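Local structure of signal recognition particle subunit SRP68 (Chaetomium thermophilum, 4P3G) at residues Thr59-Pro63 with Glu64-Glu68; Lys99-Thr102 with Gly103-Ser107; Ser107-Val110 with Ser111-Lys115; Tyr167-Cys170 with Arg171-Thr175. The protein belongs to the signal recognition particle, whose RNA it binds and remodels through this N-terminal domain, and probably helps target secretory and membrane proteins to the endoplasmic reticulum. All blocks are in the same frame, centred on the assembly; numbering follows the deposited sequence.

Contact 1. Residues Thr59-Pro63 with Glu64-Glu68; sequences TAITP and EQIAE
Thr62 caps the first turn of helix 63-68: its OG1 accepts a hydrogen bond from Gln65 N at 3.1 Å, with an N-H...O angle of 158°. OG1 reaches the helix start because it sits between its own backbone N and carbonyl carbon (chi1 85°), while CG2 lies 3.7 Å from the side-chain OE1 of Gln65. Threonine suits an N-cap, since its short side chain can take up an amide that has no earlier carbonyl to serve it. The backbone then takes over, with Ile66 N bonded to Thr62 O in the carbonyl plane and Ala67 N to Pro63 O. Pro63, having no N-H to offer, loses nothing in the first turn.

The close packing lies on the inward side. There the branched chains of Ile61 and Ile66 meet at an oblique angle, CD1 to CD1 at 3.7 Å, and both continue onto helix 103-128, Ile61 on Leu123 and Ile66 on Leu127. The outer side is looser. Glu64 bends at chi2 (78°) to bring OE1 within 3.2 Å of Thr62 OG1, a weak bond, and the same oxygen passes alongside Pro63 CD.

Thr62 OG1 is thus acceptor for an amide and weak donor to a carboxylate, and a negative charge at this amino end of the helix would probably interact favourably with its dipole.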
# COMPACT_ATOMS: atom_id res chain seq x y z
N THR A 59 -16.98 -34.32 23.45
CA THR A 59 -16.66 -33.05 22.75
C THR A 59 -16.60 -33.01 21.21
O THR A 59 -16.25 -31.97 20.64
CB THR A 59 -15.40 -32.31 23.35
OG1 THR A 59 -14.21 -33.09 23.16
CG2 THR A 59 -15.59 -32.00 24.83
N ALA A 60 -16.96 -34.09 20.52
CA ALA A 60 -17.00 -34.05 19.05
C ALA A 60 -18.32 -33.47 18.55
O ALA A 60 -19.36 -34.12 18.64
CB ALA A 60 -16.79 -35.45 18.47
N ILE A 61 -18.29 -32.25 18.00
CA ILE A 61 -19.53 -31.58 17.63
C ILE A 61 -20.06 -32.07 16.28
O ILE A 61 -19.29 -32.30 15.34
CB ILE A 61 -19.39 -30.03 17.61
CG1 ILE A 61 -20.76 -29.36 17.51
CG2 ILE A 61 -18.45 -29.57 16.49
CD1 ILE A 61 -20.72 -27.88 17.72
N THR A 62 -21.38 -32.24 16.19
CA THR A 62 -22.00 -32.72 14.96
C THR A 62 -23.08 -31.76 14.49
O THR A 62 -23.74 -31.11 15.30
CB THR A 62 -22.65 -34.09 15.17
OG1 THR A 62 -23.98 -33.92 15.69
CG2 THR A 62 -21.81 -34.93 16.11
N PRO A 63 -23.29 -31.70 13.16
CA PRO A 63 -24.27 -30.82 12.54
C PRO A 63 -25.68 -31.07 13.04
O PRO A 63 -26.49 -30.16 13.11
CB PRO A 63 -24.17 -31.19 11.06
CG PRO A 63 -22.80 -31.70 10.90
CD PRO A 63 -22.47 -32.41 12.16
N GLU A 64 -25.98 -32.33 13.33
CA GLU A 64 -27.32 -32.70 13.76
C GLU A 64 -27.57 -32.21 15.18
O GLU A 64 -28.69 -31.79 15.51
CB GLU A 64 -27.50 -34.21 13.66
CG GLU A 64 -27.28 -34.75 12.24
CD GLU A 64 -25.80 -34.87 11.88
OE1 GLU A 64 -24.93 -34.49 12.70
OE2 GLU A 64 -25.49 -35.35 10.76
N GLN A 65 -26.54 -32.26 16.02
CA GLN A 65 -26.61 -31.75 17.38
C GLN A 65 -26.77 -30.23 17.45
O GLN A 65 -27.41 -29.72 18.36
CB GLN A 65 -25.40 -32.16 18.20
CG GLN A 65 -25.48 -33.61 18.67
CD GLN A 65 -24.25 -34.05 19.43
OE1 GLN A 65 -23.16 -33.51 19.26
NE2 GLN A 65 -24.45 -34.99 20.35
N ILE A 66 -26.16 -29.52 16.51
CA ILE A 66 -26.34 -28.08 16.45
C ILE A 66 -27.77 -27.74 16.04
O ILE A 66 -28.40 -26.86 16.62
CB ILE A 66 -25.40 -27.46 15.42
CG1 ILE A 66 -23.96 -27.66 15.86
CG2 ILE A 66 -25.66 -25.98 15.30
CD1 ILE A 66 -22.98 -27.16 14.87
N ALA A 67 -28.29 -28.48 15.07
CA ALA A 67 -29.67 -28.30 14.61
C ALA A 67 -30.68 -28.66 15.71
O ALA A 67 -31.71 -27.99 15.85
CB ALA A 67 -29.91 -29.13 13.39
N GLU A 68 -30.37 -29.71 16.46
CA GLU A 68 -31.24 -30.21 17.52
C GLU A 68 -31.32 -29.19 18.65
O GLU A 68 -32.40 -28.81 19.08
CB GLU A 68 -30.73 -31.55 18.07
CG GLU A 68 -31.65 -32.21 19.10
CD GLU A 68 -31.01 -33.41 19.80
OE1 GLU A 68 -29.79 -33.62 19.64
OE2 GLU A 68 -31.74 -34.16 20.48

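Contact 2. Residues Lys99-Thr102 with Gly103-Ser107; sequences KGMT and GRTRS
This is an N-terminal helix cap, in which Thr102, the last loop residue, closes the exposed start of helix 103-128 by gripping Thr105. The loop that follows helix 71-93 delivers it to the surface of the all-helical RNA-binding domain. Thr102 OG1 accepts from Thr105 N at 2.8 Å, with an N-H...O angle of 152°. Its chi1 of 67° sets OG1 between the backbone N and the carbonyl carbon and directs it over the first turn, where it stands in for a carbonyl of a preceding turn that does not exist. The small, beta-branched threonine does this with a hydroxyl on a one-carbon reach. One turn on, Arg106 N bonds to Thr102 O at 3.1 Å, so that both the side chain and the backbone of Thr102 hold the helix start. Gly103, the first residue of the helix, brings no side chain to the exposed turn.

Arg104 lays its CB beside the capping oxygen and then runs outward, extended as far as NE, as befits a long charged chain at the surface. Arg106 instead bends at chi3 (-66°) and gives NH1 to Glu156 O and NH2 to Thr98 OG1, tying the helix start to the end of helix 136-156 and to the preceding loop. The apolar side of the cap belongs to Met101, modelled as selenomethionine, a flexible chain able to follow the turn and reach Thr105. The two side chains cross at about a right angle, with Met101 CG 3.7 Å from Thr105 CG2.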
# COMPACT_ATOMS: atom_id res chain seq x y z
N LYS A 99 10.99 -10.22 28.28
CA LYS A 99 12.16 -10.58 29.06
C LYS A 99 11.75 -11.01 30.46
O LYS A 99 12.48 -11.76 31.11
CB LYS A 99 13.11 -9.39 29.16
CG LYS A 99 13.40 -8.70 27.84
CD LYS A 99 14.54 -7.72 28.02
CE LYS A 99 15.06 -7.18 26.70
NZ LYS A 99 16.38 -6.51 26.90
N GLY A 100 10.62 -10.51 30.95
CA GLY A 100 10.03 -11.02 32.17
C GLY A 100 9.54 -12.44 31.97
O GLY A 100 9.68 -13.31 32.83
N MSE A 101 8.96 -12.68 30.79
CA MSE A 101 8.23 -13.90 30.46
C MSE A 101 9.08 -15.00 29.81
O MSE A 101 9.70 -14.79 28.77
CB MSE A 101 7.05 -13.56 29.54
CG MSE A 101 6.16 -14.74 29.23
SE MSE A 101 5.17 -14.60 27.56
CE MSE A 101 3.84 -13.25 28.04
N THR A 102 9.07 -16.18 30.41
CA THR A 102 9.80 -17.32 29.88
C THR A 102 9.27 -17.80 28.53
O THR A 102 8.10 -17.62 28.21
CB THR A 102 9.73 -18.51 30.83
OG1 THR A 102 8.38 -18.99 30.89
CG2 THR A 102 10.18 -18.09 32.22
N GLY A 103 10.16 -18.38 27.73
CA GLY A 103 9.78 -19.03 26.49
C GLY A 103 8.79 -20.16 26.80
O GLY A 103 7.99 -20.54 25.94
N ARG A 104 8.89 -20.70 28.02
CA ARG A 104 7.95 -21.71 28.52
C ARG A 104 6.51 -21.20 28.63
O ARG A 104 5.56 -21.82 28.14
CB ARG A 104 8.37 -22.12 29.93
CG ARG A 104 7.35 -23.01 30.65
CD ARG A 104 7.77 -23.40 32.07
NE ARG A 104 6.78 -24.24 32.74
CZ ARG A 104 6.71 -25.57 32.65
NH1 ARG A 104 7.62 -26.24 31.96
NH2 ARG A 104 5.75 -26.23 33.29
N THR A 105 6.38 -20.02 29.22
CA THR A 105 5.08 -19.40 29.44
C THR A 105 4.49 -19.09 28.10
O THR A 105 3.28 -19.22 27.90
CB THR A 105 5.19 -18.15 30.32
OG1 THR A 105 5.57 -18.54 31.64
CG2 THR A 105 3.87 -17.41 30.39
N ARG A 106 5.33 -18.67 27.16
CA ARG A 106 4.85 -18.39 25.81
C ARG A 106 4.28 -19.66 25.21
O ARG A 106 3.28 -19.61 24.51
CB ARG A 106 5.95 -17.83 24.92
CG ARG A 106 5.45 -17.51 23.53
CD ARG A 106 6.56 -16.99 22.64
NE ARG A 106 7.01 -15.70 23.15
CZ ARG A 106 6.42 -14.54 22.86
NH1 ARG A 106 5.37 -14.51 22.04
NH2 ARG A 106 6.89 -13.42 23.39
N SER A 107 4.91 -20.79 25.48
CA SER A 107 4.46 -22.05 24.92
C SER A 107 3.07 -22.43 25.42
O SER A 107 2.24 -22.90 24.65
CB SER A 107 5.44 -23.16 25.25
OG SER A 107 4.90 -24.41 24.86

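Contact 3. Residues Ser107-Val110 with Ser111-Lys115; sequences SHIV and SRLEK
About two and a half turns inside helix 103-128 make up this contact, with Ser107, His108 and Val110 meeting Ser111, Arg112 and Glu114 four or so residues further on. Ser107 O is gripped twice by Ser111, through N at 2.9 Å and through OG at 3.0 Å, and the two donors approach from opposite faces of the carbonyl plane. The chi1 of -69° holds OG beside Ser111's own backbone N, from where a hydroxyl can fold back to the preceding turn; serine is a residue that can satisfy itself inside a helix in this way.

On the next flank, Arg112 bends at chi2 and chi3 to bring NH1 to the edge of the His108 ring, 3.8 Å from CD2. Ring and guanidinium planes are 57° apart, so this is an oblique meeting and not a stack. On a third flank the extended Glu114 chain crosses Val110 obliquely and lays its carboxylate end, CD and OE2, beside CG1, with Glu114 CD 3.4 Å from Val110 CG1; the same OE2 forms a salt bridge with Lys157. A bound phosphate, probably from the crystallisation liquor, also lies close to this carboxylate. With Glu114 replaced by alanine, Lys157 would probably lose its charged mate and Val110 CG1 its cover.

Apolar Ile109 and Leu113 face inward and touch only loosely with each other. The helix is flanked by two others: His108 meets the His86 ring at about 90° and Leu113 touches Ala87 on helix 71-93, while Leu113 and Glu114 also rest on Ala153 of helix 136-156.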
# COMPACT_ATOMS: atom_id res chain seq x y z
N SER A 107 4.91 -20.79 25.48
CA SER A 107 4.46 -22.05 24.92
C SER A 107 3.07 -22.43 25.42
O SER A 107 2.24 -22.90 24.65
CB SER A 107 5.44 -23.16 25.25
OG SER A 107 4.90 -24.41 24.86
N HIS A 108 2.83 -22.19 26.72
CA HIS A 108 1.55 -22.49 27.36
C HIS A 108 0.45 -21.54 26.86
O HIS A 108 -0.69 -21.93 26.65
CB HIS A 108 1.69 -22.40 28.88
CG HIS A 108 0.53 -22.95 29.64
ND1 HIS A 108 0.16 -22.49 30.88
CD2 HIS A 108 -0.36 -23.94 29.34
CE1 HIS A 108 -0.90 -23.15 31.32
NE2 HIS A 108 -1.23 -24.04 30.39
N ILE A 109 0.83 -20.28 26.69
CA ILE A 109 -0.07 -19.28 26.13
C ILE A 109 -0.48 -19.67 24.71
O ILE A 109 -1.64 -19.60 24.35
CB ILE A 109 0.60 -17.91 26.12
CG1 ILE A 109 0.67 -17.40 27.55
CG2 ILE A 109 -0.20 -16.95 25.29
CD1 ILE A 109 1.31 -16.06 27.68
N VAL A 110 0.48 -20.10 23.92
CA VAL A 110 0.19 -20.52 22.56
C VAL A 110 -0.68 -21.77 22.55
O VAL A 110 -1.63 -21.82 21.76
CB VAL A 110 1.48 -20.73 21.78
CG1 VAL A 110 1.20 -21.47 20.49
CG2 VAL A 110 2.13 -19.37 21.48
N SER A 111 -0.41 -22.73 23.44
CA SER A 111 -1.21 -23.96 23.60
C SER A 111 -2.69 -23.71 23.79
O SER A 111 -3.53 -24.44 23.27
CB SER A 111 -0.76 -24.77 24.80
OG SER A 111 0.51 -25.32 24.62
N ARG A 112 -2.98 -22.68 24.59
CA ARG A 112 -4.34 -22.31 24.93
C ARG A 112 -5.04 -21.81 23.71
O ARG A 112 -6.11 -22.28 23.35
CB ARG A 112 -4.36 -21.23 26.02
CG ARG A 112 -4.53 -21.73 27.45
CD ARG A 112 -3.82 -23.05 27.68
NE ARG A 112 -4.73 -24.18 27.57
CZ ARG A 112 -4.32 -25.43 27.38
NH1 ARG A 112 -3.02 -25.70 27.28
NH2 ARG A 112 -5.22 -26.41 27.28
N LEU A 113 -4.40 -20.84 23.07
CA LEU A 113 -4.94 -20.25 21.86
C LEU A 113 -5.11 -21.27 20.73
O LEU A 113 -6.11 -21.26 20.03
CB LEU A 113 -4.02 -19.14 21.41
CG LEU A 113 -4.00 -17.92 22.31
CD1 LEU A 113 -2.96 -16.99 21.74
CD2 LEU A 113 -5.35 -17.26 22.31
N GLU A 114 -4.13 -22.16 20.57
CA GLU A 114 -4.21 -23.14 19.51
C GLU A 114 -5.38 -24.10 19.80
O GLU A 114 -6.07 -24.55 18.89
CB GLU A 114 -2.88 -23.91 19.35
CG GLU A 114 -1.70 -23.06 18.90
CD GLU A 114 -0.41 -23.89 18.71
OE1 GLU A 114 -0.31 -25.00 19.28
OE2 GLU A 114 0.52 -23.43 18.01
N LYS A 115 -5.60 -24.38 21.07
CA LYS A 115 -6.74 -25.20 21.48
C LYS A 115 -8.06 -24.48 21.20
O LYS A 115 -9.00 -25.06 20.67
CB LYS A 115 -6.66 -25.52 22.96
CG LYS A 115 -7.82 -26.39 23.39
CD LYS A 115 -7.91 -26.50 24.87
CE LYS A 115 -9.06 -27.38 25.26
NZ LYS A 115 -9.12 -27.40 26.73

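Contact 4. Residues Tyr167-Cys170 with Arg171-Thr175; sequences YAIC and RIIYT
Cys170 and Tyr174 lie one turn apart on the same side of helix 160-181, a buried alpha-helical contact in the tetratricopeptide-like helical domain. The regular backbone bonds run from Arg171 N to Tyr167 O through to Tyr174 N, which donates to Cys170 O at 2.7 Å.

Among the sulfur and apolar contacts, Cys170 CB lies 3.9 Å from Tyr174 CE2, and SG makes an oblique sulfur-aromatic contact 5.3 Å from the ring centroid. A small thiol fits where the broad ring of Tyr174 shares the space with Ala144 of helix 136-156 and Ile194 of helix 186-205. Cutting Tyr174 back to alanine is likely to open a gap between these helices and leave the Cys170 sulfur without its aromatic partner. Ile169 and Ile173 run side by side, CG2 to CD1 at 4.0 Å, and Ile169 and Ile172 also pack on Ile172 and Ile169 of the second subunit, as suits apolar, branched chains at a subunit interface.

The polar contacts centre on Arg171, whose extended chain carries NE to a salt bridge with Asp195. Its carbonyl oxygen is held by Thr175 from opposite faces, by N and by OG1, each 2.8 Å from Arg171 O.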
# COMPACT_ATOMS: atom_id res chain seq x y z
N TYR A 167 -5.62 -13.66 9.73
CA TYR A 167 -6.24 -12.37 9.97
C TYR A 167 -6.83 -11.77 8.69
O TYR A 167 -7.84 -11.05 8.74
CB TYR A 167 -5.22 -11.42 10.58
CG TYR A 167 -5.07 -11.52 12.07
CD1 TYR A 167 -6.18 -11.52 12.90
CD2 TYR A 167 -3.82 -11.65 12.66
CE1 TYR A 167 -6.06 -11.60 14.27
CE2 TYR A 167 -3.67 -11.74 14.04
CZ TYR A 167 -4.80 -11.71 14.84
OH TYR A 167 -4.66 -11.81 16.22
N ALA A 168 -6.20 -12.07 7.56
CA ALA A 168 -6.71 -11.58 6.29
C ALA A 168 -8.08 -12.20 6.06
O ALA A 168 -9.02 -11.48 5.72
CB ALA A 168 -5.76 -11.91 5.16
N ILE A 169 -8.20 -13.52 6.29
CA ILE A 169 -9.49 -14.16 6.10
C ILE A 169 -10.55 -13.47 6.98
O ILE A 169 -11.59 -13.04 6.48
CB ILE A 169 -9.50 -15.66 6.45
CG1 ILE A 169 -8.47 -16.47 5.67
CG2 ILE A 169 -10.91 -16.21 6.36
CD1 ILE A 169 -8.66 -16.40 4.26
N CYS A 170 -10.30 -13.33 8.28
CA CYS A 170 -11.38 -12.81 9.12
C CYS A 170 -11.68 -11.33 8.89
O CYS A 170 -12.83 -10.89 8.99
CB CYS A 170 -11.18 -13.08 10.62
SG CYS A 170 -10.00 -12.09 11.49
N ARG A 171 -10.65 -10.55 8.58
CA ARG A 171 -10.88 -9.16 8.29
C ARG A 171 -11.77 -8.97 7.07
O ARG A 171 -12.68 -8.12 7.06
CB ARG A 171 -9.56 -8.45 8.04
CG ARG A 171 -9.78 -7.02 7.57
CD ARG A 171 -8.52 -6.29 7.64
NE ARG A 171 -8.75 -4.87 7.83
CZ ARG A 171 -8.75 -3.99 6.85
NH1 ARG A 171 -8.57 -4.40 5.60
NH2 ARG A 171 -8.95 -2.71 7.12
N ILE A 172 -11.53 -9.79 6.04
CA ILE A 172 -12.30 -9.66 4.82
C ILE A 172 -13.76 -9.97 5.10
O ILE A 172 -14.64 -9.17 4.79
CB ILE A 172 -11.73 -10.56 3.72
CG1 ILE A 172 -10.38 -9.99 3.24
CG2 ILE A 172 -12.69 -10.66 2.59
CD1 ILE A 172 -9.58 -10.94 2.40
N ILE A 173 -14.00 -11.10 5.77
CA ILE A 173 -15.34 -11.51 6.14
C ILE A 173 -15.99 -10.51 7.09
O ILE A 173 -17.13 -10.11 6.88
CB ILE A 173 -15.31 -12.90 6.78
CG1 ILE A 173 -14.77 -13.91 5.76
CG2 ILE A 173 -16.69 -13.31 7.30
CD1 ILE A 173 -14.86 -15.34 6.23
N TYR A 174 -15.25 -10.08 8.12
CA TYR A 174 -15.82 -9.13 9.08
C TYR A 174 -16.15 -7.78 8.46
O TYR A 174 -17.16 -7.17 8.79
CB TYR A 174 -14.90 -8.94 10.25
CG TYR A 174 -15.02 -9.98 11.32
CD1 TYR A 174 -16.26 -10.46 11.75
CD2 TYR A 174 -13.88 -10.51 11.89
CE1 TYR A 174 -16.33 -11.41 12.73
CE2 TYR A 174 -13.94 -11.44 12.85
CZ TYR A 174 -15.16 -11.89 13.28
OH TYR A 174 -15.14 -12.86 14.26
N THR A 175 -15.30 -7.34 7.55
CA THR A 175 -15.56 -6.08 6.89
C THR A 175 -16.88 -6.15 6.16
O THR A 175 -17.64 -5.17 6.12
CB THR A 175 -14.44 -5.70 5.93
OG1 THR A 175 -13.27 -5.38 6.69
CG2 THR A 175 -14.84 -4.52 5.13

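Along the chain the contacts run in order 1 to 4, all within one helical RNA-binding domain. Contacts 1 and 2 are N-caps at helix starts, about 37 Å apart between centres, whereas contacts 3 and 4 lie inside helices. Contacts 2 and 3 share Ser107 and helix 103-128, with centres about 12 Å apart, and touch where Met101 CE meets Ile109 CD1 at 3.8 Å. Contact 1 packs on the same helix further along, though its atoms stay about 8 Å from contact 3 at the nearest. Contact 4, on helix 160-181, lies across the chain's centre from contact 3; helix 136-156 touches both, so one helix core links the two.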